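Long-range contacts in ribose-phosphate pyrophosphokinase (Mycobacterium smegmatis, PDB 5MP7), which is thought to transfer the pyrophosphoryl group of ATP to the 1-hydroxyl of ribose 5-phosphate, giving the nucleotide precursor PRPP and AMP: residues A[18-23]-A[64-69]; A[35-40]-A[52-57]; A[170-175]-A[225-230]; A[219-224]-A[249-254]; A[281-286]-A[299-304]. All coordinates share one frame; numbering follows the deposited sequence.

Interaction 1 of 5, residues A[18-23]-A[64-69]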
# COMPACT_ATOMS: atom_id res chain seq x y z
N ARG A 18 36.37 18.78 -33.30
CA ARG A 18 35.51 17.79 -33.95
C ARG A 18 34.50 18.37 -34.94
O ARG A 18 33.85 17.62 -35.63
CB ARG A 18 34.71 17.02 -32.89
CG ARG A 18 35.57 16.13 -32.00
CD ARG A 18 34.72 15.59 -30.86
NE ARG A 18 34.37 16.64 -29.90
CZ ARG A 18 33.36 16.62 -29.03
NH1 ARG A 18 32.54 15.57 -28.96
NH2 ARG A 18 33.17 17.65 -28.20
N ALA A 19 34.35 19.69 -35.00
CA ALA A 19 33.30 20.29 -35.82
C ALA A 19 33.44 20.07 -37.35
O ALA A 19 32.44 19.96 -38.04
CB ALA A 19 33.17 21.78 -35.52
N HIS A 20 34.66 20.03 -37.87
CA HIS A 20 34.79 20.01 -39.29
C HIS A 20 35.99 19.19 -39.64
O HIS A 20 37.00 19.71 -40.05
CB HIS A 20 34.87 21.43 -39.80
CG HIS A 20 34.80 21.54 -41.29
ND1 HIS A 20 35.05 22.71 -41.96
CD2 HIS A 20 34.58 20.61 -42.25
CE1 HIS A 20 34.98 22.50 -43.26
NE2 HIS A 20 34.70 21.23 -43.46
N PRO A 21 35.84 17.86 -39.53
CA PRO A 21 36.94 16.90 -39.78
C PRO A 21 37.52 16.85 -41.22
O PRO A 21 38.72 16.63 -41.37
CB PRO A 21 36.35 15.54 -39.35
CG PRO A 21 34.85 15.74 -39.25
CD PRO A 21 34.59 17.20 -39.07
N GLU A 22 36.71 17.07 -42.24
CA GLU A 22 37.22 17.11 -43.62
C GLU A 22 38.22 18.23 -43.83
O GLU A 22 39.24 18.05 -44.51
CB GLU A 22 36.08 17.21 -44.67
CG GLU A 22 35.28 15.85 -44.85
CD GLU A 22 33.95 16.00 -45.61
OE1 GLU A 22 33.74 17.04 -46.28
OE2 GLU A 22 33.10 15.06 -45.55
N LEU A 23 37.94 19.41 -43.27
CA LEU A 23 38.85 20.53 -43.45
C LEU A 23 40.17 20.22 -42.77
O LEU A 23 41.23 20.49 -43.34
CB LEU A 23 38.29 21.82 -42.90
CG LEU A 23 39.15 23.08 -43.07
CD1 LEU A 23 39.47 23.37 -44.54
CD2 LEU A 23 38.40 24.25 -42.46
N LEU A 64 42.88 24.31 -34.92
CA LEU A 64 41.93 24.55 -35.97
C LEU A 64 40.54 24.14 -35.53
O LEU A 64 40.29 23.01 -35.23
CB LEU A 64 42.35 23.76 -37.20
CG LEU A 64 41.41 23.65 -38.41
CD1 LEU A 64 40.94 24.99 -38.95
CD2 LEU A 64 42.16 22.90 -39.50
N GLN A 65 39.62 25.10 -35.50
CA GLN A 65 38.25 24.80 -35.21
C GLN A 65 37.33 25.65 -36.10
O GLN A 65 37.38 26.89 -36.09
CB GLN A 65 37.95 25.09 -33.72
CG GLN A 65 36.54 24.77 -33.27
CD GLN A 65 36.31 23.26 -33.09
OE1 GLN A 65 36.42 22.48 -34.02
NE2 GLN A 65 35.96 22.86 -31.87
N SER A 66 36.45 24.96 -36.82
CA SER A 66 35.34 25.61 -37.49
C SER A 66 34.13 25.72 -36.53
O SER A 66 34.09 25.05 -35.53
CB SER A 66 35.00 24.81 -38.71
OG SER A 66 34.19 25.56 -39.56
N HIS A 67 33.16 26.59 -36.82
CA HIS A 67 32.10 26.93 -35.87
C HIS A 67 30.73 26.87 -36.50
O HIS A 67 30.01 27.88 -36.56
CB HIS A 67 32.35 28.31 -35.26
CG HIS A 67 33.52 28.34 -34.36
ND1 HIS A 67 34.79 28.61 -34.81
CD2 HIS A 67 33.64 28.08 -33.04
CE1 HIS A 67 35.64 28.51 -33.81
NE2 HIS A 67 34.96 28.20 -32.72
N PRO A 68 30.34 25.69 -36.99
CA PRO A 68 28.97 25.52 -37.42
C PRO A 68 28.01 25.38 -36.21
O PRO A 68 28.45 25.28 -35.08
CB PRO A 68 29.03 24.22 -38.18
CG PRO A 68 30.07 23.43 -37.44
CD PRO A 68 31.12 24.46 -37.12
N ALA A 69 26.72 25.31 -36.49
CA ALA A 69 25.70 25.02 -35.47
C ALA A 69 25.93 23.62 -34.88
O ALA A 69 26.24 22.71 -35.63
CB ALA A 69 24.33 25.09 -36.09
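Ala19 and His20 lean against Gln65, Ser66 and Pro68 where two loops meet at the C-terminal ends of neighbouring parallel strands, 12-16 and 60-64, in the five-stranded parallel sheet of the N-terminal PRTase-like domain. Each loop leads into a helix, and His20 sits at the N-cap position of helix 21-31. No hydrogen bond joins the two segments; they meet by van der Waals packing. The methyl of Ala19 is its centre: CB lies 3.4 Å from Ser66 O and 3.7 Å from CD of the Pro68 ring, while Trp74 of helix 71-87 also packs on it. Gln65 starts out pointing away from the other segment. Its CG is anti to the backbone N (chi1 -178°), but a bend at chi2 (76°) turns CD back, and OE1 ends 3.6 Å from Ala19 CB. The amide NE2 is meanwhile held by Glu77 OE1 and Trp74 O. Glu77 also forms a salt bridge with Arg18 NE, and Arg18 NH2 pairs with Asp42. Ser66 has OG anti to its backbone N (chi1 -165°) and bonded to Thr284 O, in the C-terminal half of the chain. Its CB comes in the plane of the His20 imidazole, at the ring edge, and CB of Leu23 lies over one ring face. In the first turn of helix 21-31, Leu23 CD2 lies 4.4 Å from Leu64 CD1. Closer in, the CB atoms of His20 and Ser66 stand 3.6 Å apart.

Interaction 2 of 5, residues A[35-40]-A[52-57]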
# COMPACT_ATOMS: atom_id res chain seq x y z
N VAL A 35 47.45 15.17 -37.70
CA VAL A 35 46.73 15.83 -36.62
C VAL A 35 47.11 15.13 -35.33
O VAL A 35 47.20 13.93 -35.29
CB VAL A 35 45.21 15.75 -36.82
CG1 VAL A 35 44.47 16.36 -35.62
CG2 VAL A 35 44.81 16.50 -38.08
N THR A 36 47.37 15.91 -34.29
CA THR A 36 47.80 15.39 -33.01
C THR A 36 46.66 14.64 -32.34
O THR A 36 45.53 15.08 -32.32
CB THR A 36 48.25 16.54 -32.10
OG1 THR A 36 49.32 17.24 -32.75
CG2 THR A 36 48.76 16.04 -30.81
N ALA A 37 47.00 13.47 -31.80
CA ALA A 37 46.03 12.55 -31.23
C ALA A 37 45.46 13.15 -29.97
O ALA A 37 46.19 13.73 -29.16
CB ALA A 37 46.71 11.21 -30.90
N GLN A 38 44.16 13.03 -29.81
CA GLN A 38 43.53 13.50 -28.61
C GLN A 38 42.23 12.80 -28.37
O GLN A 38 41.57 12.39 -29.29
CB GLN A 38 43.30 15.01 -28.73
CG GLN A 38 42.38 15.39 -29.89
CD GLN A 38 41.80 16.75 -29.84
OE1 GLN A 38 42.40 17.64 -29.31
NE2 GLN A 38 40.61 16.94 -30.44
N THR A 39 41.83 12.75 -27.12
CA THR A 39 40.50 12.32 -26.73
C THR A 39 39.63 13.57 -26.58
O THR A 39 39.97 14.48 -25.84
CB THR A 39 40.57 11.60 -25.39
OG1 THR A 39 41.63 10.65 -25.44
CG2 THR A 39 39.25 10.93 -25.06
N ALA A 40 38.53 13.65 -27.32
CA ALA A 40 37.60 14.78 -27.22
C ALA A 40 36.20 14.23 -27.17
O ALA A 40 35.75 13.64 -28.15
CB ALA A 40 37.77 15.73 -28.41
N PHE A 52 45.22 15.45 -24.49
CA PHE A 52 46.17 15.22 -25.57
C PHE A 52 46.87 13.90 -25.33
O PHE A 52 47.30 13.62 -24.22
CB PHE A 52 47.16 16.35 -25.72
CG PHE A 52 46.51 17.65 -26.06
CD1 PHE A 52 45.70 17.76 -27.18
CD2 PHE A 52 46.70 18.77 -25.26
CE1 PHE A 52 45.09 18.95 -27.49
CE2 PHE A 52 46.09 19.97 -25.57
CZ PHE A 52 45.28 20.06 -26.68
N ASP A 53 47.00 13.10 -26.38
CA ASP A 53 47.54 11.75 -26.24
C ASP A 53 48.98 11.60 -26.70
O ASP A 53 49.48 10.50 -26.81
CB ASP A 53 46.58 10.77 -26.90
CG ASP A 53 45.23 10.68 -26.15
OD1 ASP A 53 45.18 10.82 -24.90
OD2 ASP A 53 44.20 10.49 -26.81
N GLU A 54 49.67 12.72 -26.90
CA GLU A 54 51.12 12.75 -27.07
C GLU A 54 51.64 14.06 -26.50
O GLU A 54 50.83 14.94 -26.14
CB GLU A 54 51.52 12.59 -28.55
CG GLU A 54 50.65 13.36 -29.54
CD GLU A 54 51.06 13.17 -31.01
OE1 GLU A 54 52.19 13.56 -31.37
OE2 GLU A 54 50.23 12.64 -31.81
N SER A 55 52.96 14.19 -26.38
CA SER A 55 53.56 15.37 -25.76
C SER A 55 53.34 16.63 -26.59
O SER A 55 53.40 16.56 -27.81
CB SER A 55 55.06 15.22 -25.49
OG SER A 55 55.50 16.23 -24.56
N VAL A 56 53.06 17.75 -25.93
CA VAL A 56 52.90 19.03 -26.61
C VAL A 56 53.88 20.09 -26.14
O VAL A 56 53.88 21.21 -26.63
CB VAL A 56 51.47 19.55 -26.47
CG1 VAL A 56 50.49 18.53 -27.03
CG2 VAL A 56 51.12 19.85 -25.03
N ARG A 57 54.74 19.74 -25.21
CA ARG A 57 55.73 20.65 -24.64
C ARG A 57 56.65 21.20 -25.73
O ARG A 57 57.13 20.46 -26.57
CB ARG A 57 56.46 19.87 -23.53
CG ARG A 57 57.53 20.62 -22.81
CD ARG A 57 58.27 19.76 -21.79
NE ARG A 57 57.69 19.93 -20.47
CZ ARG A 57 56.79 19.11 -19.94
NH1 ARG A 57 56.34 18.03 -20.60
NH2 ARG A 57 56.34 19.36 -18.71
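Gln38 and Phe52 face each other as an antiparallel, non-hydrogen-bonded pair, CA to CA 4.4 Å, at the open end of the beta hairpin formed by strands 38-42 and 48-52. The turn of this hairpin carries Asn45, Gly46 and Glu47, predicted to bind ATP. Backbone bonding across the two segments is a single link: Asp53 N donates to Ala37 O at 3.0 Å, from above the carbonyl plane. Two carboxylates add side-chain bonds. Asp53 OD2 accepts from Thr39 OG1 at 2.9 Å through its syn lone pair, the same hydroxyl having a weak second bond to Arg51. Glu54 OE2 takes the Ala37 N-H, nearly straight but weak at 3.3 Å. Packing contacts flank these bonds. Glu54 CG starts in the crowded position between backbone N and carbonyl carbon (chi1 41°), and touches Thr36 CG2 at 3.5 Å; the Thr36 hydroxyl points instead to Leu14 O. Gln38 and Phe52 run side by side and point the same way, amide and ring planes 26° apart. Helix 71-87 packs on both, through Met81 on Gln38 and through Ala84 and Leu85 on Phe52, and Phe15 meets the Phe52 ring edge-to-face. A weak bond ties Phe52 O to Arg112 of a second subunit. Gln38 OE1 approaches the ring obliquely, 3.5 Å from Phe52 CE1.

Interaction 3 of 5, residues A[170-175]-A[225-230]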
# COMPACT_ATOMS: atom_id res chain seq x y z
N GLU A 170 31.19 36.38 -70.57
CA GLU A 170 29.97 37.09 -70.24
C GLU A 170 30.19 38.59 -70.06
O GLU A 170 31.33 39.05 -69.87
CB GLU A 170 29.34 36.50 -68.98
CG GLU A 170 28.96 35.04 -69.12
CD GLU A 170 27.72 34.86 -69.96
OE1 GLU A 170 26.64 34.65 -69.33
OE2 GLU A 170 27.85 34.97 -71.20
N ASP A 171 29.08 39.33 -70.12
CA ASP A 171 29.02 40.76 -69.90
C ASP A 171 28.58 40.96 -68.43
O ASP A 171 27.40 40.81 -68.10
CB ASP A 171 28.01 41.37 -70.89
CG ASP A 171 28.00 42.89 -70.91
OD1 ASP A 171 29.08 43.40 -71.24
OD2 ASP A 171 26.96 43.56 -70.68
N MET A 172 29.54 41.27 -67.56
CA MET A 172 29.33 41.19 -66.11
C MET A 172 29.02 42.53 -65.41
O MET A 172 29.53 43.55 -65.78
CB MET A 172 30.56 40.54 -65.45
CG MET A 172 30.72 39.05 -65.81
SD MET A 172 32.08 38.22 -64.92
CE MET A 172 33.53 38.82 -65.79
N VAL A 173 28.18 42.47 -64.38
CA VAL A 173 28.07 43.54 -63.42
C VAL A 173 28.18 42.91 -62.01
O VAL A 173 27.61 41.83 -61.74
CB VAL A 173 26.78 44.39 -63.64
CG1 VAL A 173 25.52 43.59 -63.36
CG2 VAL A 173 26.75 45.63 -62.77
N VAL A 174 28.98 43.51 -61.12
CA VAL A 174 29.09 43.03 -59.75
C VAL A 174 28.00 43.71 -58.97
O VAL A 174 27.84 44.91 -59.08
CB VAL A 174 30.48 43.30 -59.16
CG1 VAL A 174 30.56 42.76 -57.76
CG2 VAL A 174 31.53 42.60 -59.97
N VAL A 175 27.23 42.96 -58.20
CA VAL A 175 26.10 43.51 -57.43
C VAL A 175 26.26 43.20 -55.95
O VAL A 175 26.48 42.05 -55.56
CB VAL A 175 24.77 42.92 -57.90
CG1 VAL A 175 23.61 43.57 -57.18
CG2 VAL A 175 24.63 43.10 -59.40
N THR A 225 25.07 39.65 -66.94
CA THR A 225 25.32 38.54 -66.01
C THR A 225 25.74 39.11 -64.67
O THR A 225 26.83 39.64 -64.55
CB THR A 225 26.42 37.63 -66.57
OG1 THR A 225 25.98 37.12 -67.83
CG2 THR A 225 26.71 36.46 -65.64
N CYS A 226 24.87 39.00 -63.68
CA CYS A 226 25.12 39.56 -62.35
C CYS A 226 25.90 38.63 -61.43
O CYS A 226 25.50 37.51 -61.25
CB CYS A 226 23.81 39.86 -61.67
SG CYS A 226 22.92 41.14 -62.56
N ILE A 227 26.98 39.13 -60.84
CA ILE A 227 27.72 38.45 -59.80
C ILE A 227 27.28 39.06 -58.46
O ILE A 227 27.72 40.14 -58.10
CB ILE A 227 29.24 38.66 -59.94
CG1 ILE A 227 29.72 38.53 -61.39
CG2 ILE A 227 29.99 37.70 -59.05
CD1 ILE A 227 29.48 37.20 -62.05
N LEU A 228 26.40 38.35 -57.75
CA LEU A 228 25.92 38.77 -56.45
C LEU A 228 26.89 38.29 -55.40
O LEU A 228 27.07 37.10 -55.20
CB LEU A 228 24.59 38.11 -56.19
CG LEU A 228 23.53 38.66 -55.25
CD1 LEU A 228 23.51 40.16 -55.22
CD2 LEU A 228 22.20 38.08 -55.69
N THR A 229 27.54 39.22 -54.72
CA THR A 229 28.63 38.85 -53.81
C THR A 229 28.27 39.19 -52.36
O THR A 229 27.82 40.28 -52.06
CB THR A 229 29.98 39.46 -54.27
OG1 THR A 229 31.02 38.96 -53.45
CG2 THR A 229 29.97 40.95 -54.21
N ASP A 230 28.48 38.24 -51.46
CA ASP A 230 28.29 38.48 -50.04
C ASP A 230 29.38 37.77 -49.23
O ASP A 230 30.07 36.90 -49.72
CB ASP A 230 26.89 38.02 -49.60
CG ASP A 230 26.26 38.97 -48.52
OD1 ASP A 230 26.96 39.88 -48.03
OD2 ASP A 230 25.05 38.83 -48.18
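The carboxylate of Glu170 is approached from above its plane: Thr225 OG1 donates to OE1 at 3.0 Å, 63° out of that plane, the two side chains crossing at about a right angle. The glutamate chain is bent at chi2 (-75°), and Glu170 CB lies 3.6 Å from Thr225 OG1. Flat peptide groups meet in two ways beyond this point. Thr225 N, Ile227 N and Thr229 N point nearly along the C=O axis of Asp171, Val173 and Val175, whereas Val173 N and Val175 N sit above the carbonyl planes of Thr225 and Ile227. These five bonds pair strands 172-176 and 225-230, parallel and central in the seven-stranded sheet of the C-terminal PRTase-like domain. Side chains alternate between its faces. On one, Val173 CG1 meets Cys226 SG at 3.7 Å and Val175 CG1 meets Leu228 CD1 at 3.9 Å, beneath helix 237-248. On the other, Met172 SD reaches Ile227 CD1 at 4.0 Å, and Val174 CG1 reaches Thr229 CG2 at 4.0 Å, against helix 182-191. Asp230, predicted to bind ribose 5-phosphate, follows directly on Thr229, whose OG1 is bonded to Arg181.

Interaction 4 of 5, residues A[219-224]-A[249-254]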
# COMPACT_ATOMS: atom_id res chain seq x y z
N GLY A 219 21.77 51.19 -60.30
CA GLY A 219 22.70 50.77 -61.36
C GLY A 219 21.98 49.96 -62.46
O GLY A 219 20.84 49.55 -62.27
N ASP A 220 22.64 49.76 -63.61
CA ASP A 220 22.05 49.05 -64.75
C ASP A 220 22.49 47.60 -64.83
O ASP A 220 23.68 47.30 -65.00
CB ASP A 220 22.36 49.75 -66.08
CG ASP A 220 21.58 49.12 -67.26
OD1 ASP A 220 20.33 49.16 -67.23
OD2 ASP A 220 22.18 48.59 -68.22
N VAL A 221 21.51 46.71 -64.72
CA VAL A 221 21.77 45.28 -64.81
C VAL A 221 21.06 44.61 -65.98
O VAL A 221 21.30 43.44 -66.25
CB VAL A 221 21.39 44.54 -63.52
CG1 VAL A 221 22.07 45.18 -62.33
CG2 VAL A 221 19.88 44.52 -63.31
N LYS A 222 20.26 45.37 -66.70
CA LYS A 222 19.48 44.87 -67.84
C LYS A 222 20.34 44.15 -68.88
O LYS A 222 21.28 44.74 -69.43
CB LYS A 222 18.85 46.09 -68.50
CG LYS A 222 18.23 45.90 -69.87
CD LYS A 222 18.88 46.94 -70.79
CE LYS A 222 18.13 47.23 -72.05
NZ LYS A 222 18.53 46.27 -73.09
N GLY A 223 20.03 42.87 -69.13
CA GLY A 223 20.78 42.04 -70.06
C GLY A 223 22.16 41.59 -69.62
O GLY A 223 22.93 41.06 -70.42
N LYS A 224 22.50 41.79 -68.35
CA LYS A 224 23.87 41.50 -67.89
C LYS A 224 23.89 40.27 -67.02
O LYS A 224 22.88 39.90 -66.43
CB LYS A 224 24.42 42.68 -67.09
CG LYS A 224 24.39 44.02 -67.81
CD LYS A 224 25.74 44.38 -68.32
CE LYS A 224 25.83 45.76 -68.89
NZ LYS A 224 27.24 46.20 -68.91
N ASP A 249 14.51 43.21 -62.97
CA ASP A 249 15.15 44.33 -63.66
C ASP A 249 15.85 43.92 -64.95
O ASP A 249 16.59 44.71 -65.54
CB ASP A 249 16.08 45.06 -62.72
CG ASP A 249 15.34 46.01 -61.79
OD1 ASP A 249 15.02 47.11 -62.29
OD2 ASP A 249 15.06 45.67 -60.61
N GLY A 250 15.60 42.69 -65.40
CA GLY A 250 16.01 42.25 -66.72
C GLY A 250 17.41 41.71 -66.82
O GLY A 250 18.03 41.79 -67.88
N ALA A 251 17.90 41.12 -65.74
CA ALA A 251 19.21 40.48 -65.75
C ALA A 251 19.14 39.20 -66.58
O ALA A 251 18.18 38.45 -66.48
CB ALA A 251 19.66 40.16 -64.34
N LYS A 252 20.16 38.95 -67.37
CA LYS A 252 20.23 37.71 -68.11
C LYS A 252 20.43 36.51 -67.19
O LYS A 252 19.80 35.49 -67.34
CB LYS A 252 21.39 37.76 -69.09
CG LYS A 252 21.38 36.62 -70.09
CD LYS A 252 22.74 36.51 -70.83
CE LYS A 252 23.48 35.23 -70.43
NZ LYS A 252 23.94 34.45 -71.61
N ASP A 253 21.35 36.66 -66.26
CA ASP A 253 21.88 35.59 -65.41
C ASP A 253 22.22 36.16 -64.04
O ASP A 253 22.59 37.34 -63.95
CB ASP A 253 23.19 35.08 -66.04
CG ASP A 253 23.10 33.66 -66.58
OD1 ASP A 253 22.13 32.93 -66.27
OD2 ASP A 253 24.03 33.25 -67.32
N VAL A 254 22.14 35.33 -63.00
CA VAL A 254 22.67 35.67 -61.69
C VAL A 254 23.57 34.58 -61.11
O VAL A 254 23.15 33.45 -61.00
CB VAL A 254 21.57 35.96 -60.65
CG1 VAL A 254 22.22 36.39 -59.33
CG2 VAL A 254 20.67 37.08 -61.14
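Lys252 sets its CB against the carbonyl oxygens of Gly223 and Lys224, where a type II beta turn, Val221 to Lys224, lies beside the Schellman motif that ends helix 237-248. Both are surface connections leading into neighbouring parallel strands, 225-230 and 253-258. Followed outward, the Lys252 side chain first lays CB 3.7 Å from Lys224 O and 3.9 Å from Gly223 O. CG is anti to the backbone N (chi1 -169°) and begins the departure from the turn; CD and CE carry on away from it, and NZ ends near Glu170 OE1 in a long, weak ion pair. That ammonium could ease the closeness of Glu170 and Asp253, two like charges. The Lys252 backbone N returns a weak bond to Lys224 O at 3.0 Å. The straighter bond joins two glycines: Gly223 N donates to Gly250 O at 2.6 Å, with an N-H...O angle of 178°. Both have positive phi, Gly223 as the third residue of its turn and Gly250 as the C-prime residue of the Schellman motif. Within the turn Lys224 N bonds Val221 O at 2.9 Å, and Lys222 CA brings a C-H contact to the same Gly250 O. The Lys224 side chain leaves in another direction, to a salt bridge with Asp171. Underneath, Val221 is buried against Leu246, Val173 and Cys226. Its CG2 also crosses to the second segment, lying 3.9 Å from Asp249 CB and, more loosely, 4.5 Å from Ala251 CB.

Interaction 5 of 5, residues A[281-286]-A[299-304]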
# COMPACT_ATOMS: atom_id res chain seq x y z
N VAL A 281 30.64 28.76 -52.93
CA VAL A 281 31.07 28.94 -51.55
C VAL A 281 32.37 28.20 -51.30
O VAL A 281 32.81 27.44 -52.14
CB VAL A 281 30.05 28.46 -50.50
CG1 VAL A 281 28.76 29.21 -50.63
CG2 VAL A 281 29.80 26.99 -50.62
N THR A 282 33.03 28.52 -50.19
CA THR A 282 34.21 27.78 -49.76
C THR A 282 33.79 26.85 -48.68
O THR A 282 32.65 26.90 -48.20
CB THR A 282 35.36 28.68 -49.20
OG1 THR A 282 34.99 29.19 -47.90
CG2 THR A 282 35.63 29.81 -50.15
N ASN A 283 34.72 26.04 -48.23
CA ASN A 283 34.43 25.10 -47.15
C ASN A 283 34.95 25.54 -45.77
O ASN A 283 35.50 24.73 -45.03
CB ASN A 283 34.92 23.68 -47.54
CG ASN A 283 36.42 23.57 -47.55
OD1 ASN A 283 37.13 24.54 -47.80
ND2 ASN A 283 36.91 22.40 -47.30
N THR A 284 34.82 26.82 -45.44
CA THR A 284 35.21 27.29 -44.12
C THR A 284 34.33 26.65 -43.08
O THR A 284 34.76 26.46 -41.97
CB THR A 284 35.08 28.82 -43.98
OG1 THR A 284 33.86 29.27 -44.56
CG2 THR A 284 36.26 29.55 -44.64
N LEU A 285 33.11 26.34 -43.46
CA LEU A 285 32.15 25.59 -42.69
C LEU A 285 31.89 24.29 -43.40
O LEU A 285 32.06 24.22 -44.61
CB LEU A 285 30.84 26.35 -42.60
CG LEU A 285 31.01 27.59 -41.73
CD1 LEU A 285 30.05 28.68 -42.09
CD2 LEU A 285 30.87 27.27 -40.24
N PRO A 286 31.50 23.24 -42.65
CA PRO A 286 31.31 21.95 -43.32
C PRO A 286 30.01 21.99 -44.10
O PRO A 286 28.99 22.38 -43.57
CB PRO A 286 31.23 20.95 -42.16
CG PRO A 286 30.77 21.75 -41.02
CD PRO A 286 31.25 23.15 -41.21
N LEU A 299 34.52 25.34 -53.10
CA LEU A 299 35.97 25.39 -53.34
C LEU A 299 36.67 25.21 -52.03
O LEU A 299 36.14 25.61 -51.00
CB LEU A 299 36.37 26.69 -53.98
CG LEU A 299 35.59 27.07 -55.24
CD1 LEU A 299 35.95 28.50 -55.62
CD2 LEU A 299 35.85 26.12 -56.42
N SER A 300 37.84 24.60 -52.04
CA SER A 300 38.54 24.33 -50.82
C SER A 300 39.33 25.55 -50.35
O SER A 300 40.04 26.13 -51.12
CB SER A 300 39.52 23.16 -50.97
OG SER A 300 40.00 22.78 -49.67
N ILE A 301 39.21 25.87 -49.07
CA ILE A 301 40.05 26.87 -48.43
C ILE A 301 41.37 26.27 -47.87
O ILE A 301 42.19 27.00 -47.34
CB ILE A 301 39.25 27.60 -47.31
CG1 ILE A 301 39.76 29.01 -47.14
CG2 ILE A 301 39.25 26.85 -45.97
CD1 ILE A 301 39.13 29.96 -48.14
N ALA A 302 41.55 24.96 -47.97
CA ALA A 302 42.67 24.31 -47.34
C ALA A 302 44.02 24.79 -47.81
O ALA A 302 44.91 24.97 -46.96
CB ALA A 302 42.57 22.81 -47.47
N PRO A 303 44.22 24.95 -49.13
CA PRO A 303 45.57 25.38 -49.57
C PRO A 303 45.97 26.75 -49.00
O PRO A 303 47.12 26.95 -48.62
CB PRO A 303 45.46 25.43 -51.07
CG PRO A 303 44.34 24.45 -51.40
CD PRO A 303 43.36 24.63 -50.28
N LEU A 304 44.99 27.66 -48.92
CA LEU A 304 45.19 28.98 -48.32
C LEU A 304 45.54 28.88 -46.81
O LEU A 304 46.47 29.55 -46.35
CB LEU A 304 43.94 29.83 -48.54
CG LEU A 304 43.95 31.29 -48.07
CD1 LEU A 304 45.01 32.11 -48.81
CD2 LEU A 304 42.55 31.91 -48.26
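Asn283 OD1 accepts the backbone N-H of Ile301 at 2.8 Å, nearly straight at 170°, with the donor tilted little from the amide plane. Ser300 CA lies 3.3 Å from the same oxygen. Asn283 CG lies between its backbone N and carbonyl carbon (chi1 70°), and chi2 (-29°) then directs OD1 to Ile301 N. The other end of the amide is used as well: ND2 binds Gln26 OE1 of helix 21-31, and Ser300 OG is bonded to the same Gln26 OE1. Ser300 OG, anti to its backbone N, also accepts from Ala302 N at 3.2 Å, a capping bond at the start of helix 302-314. The backbones are joined just before this. Leu299 N donates to Val281 O at 2.9 Å in the carbonyl plane, and with the weak bond from Asn283 N to Leu299 O this makes Thr282 and Leu299 a parallel bridge; Thr282 CA adds a C-H contact to Leu299 O. Apolar groups fill in beside the polar ones. Ile301 CD1 meets Thr282 CG2 at 4.0 Å, the side chains meeting at a slant, while Ile301 CG2 lies 4.2 Å from Thr284 CG2 and the same residue packs on Leu23. The hydroxyls of Thr282 and Thr284 turn to other partners, Thr259 O and His260 ND1. Strands 278-282 and 296-299 part here, one into a loop and the other into a helix, at the parallel edge of the seven-stranded sheet of the C-terminal PRTase-like domain, where it meets helix 21-31 of the N-terminal domain.

Interactions 1, 3 and 5 are buried, interaction 2 is partly buried and interaction 4 lies at the surface. Interactions 1 and 2 belong to the N-terminal domain, 2 nested within the loop closed by 1, and both lie next to a second subunit. Interactions 3, 4 and 5 share the seven-stranded sheet; 3 and 4 adjoin, Cys226 N lying 2.8 Å from Asp253 O. Interactions 1 and 5 touch across the domain boundary, their centres about 11 Å apart. Chemistry follows place: regular strand pairing at the sheet centre in 3, mixed side-chain and backbone bonds at its edge in 5, backbone bonds between a turn and a helix end in 4, carboxylates in 2, and contacts without cross-segment hydrogen bonds in 1.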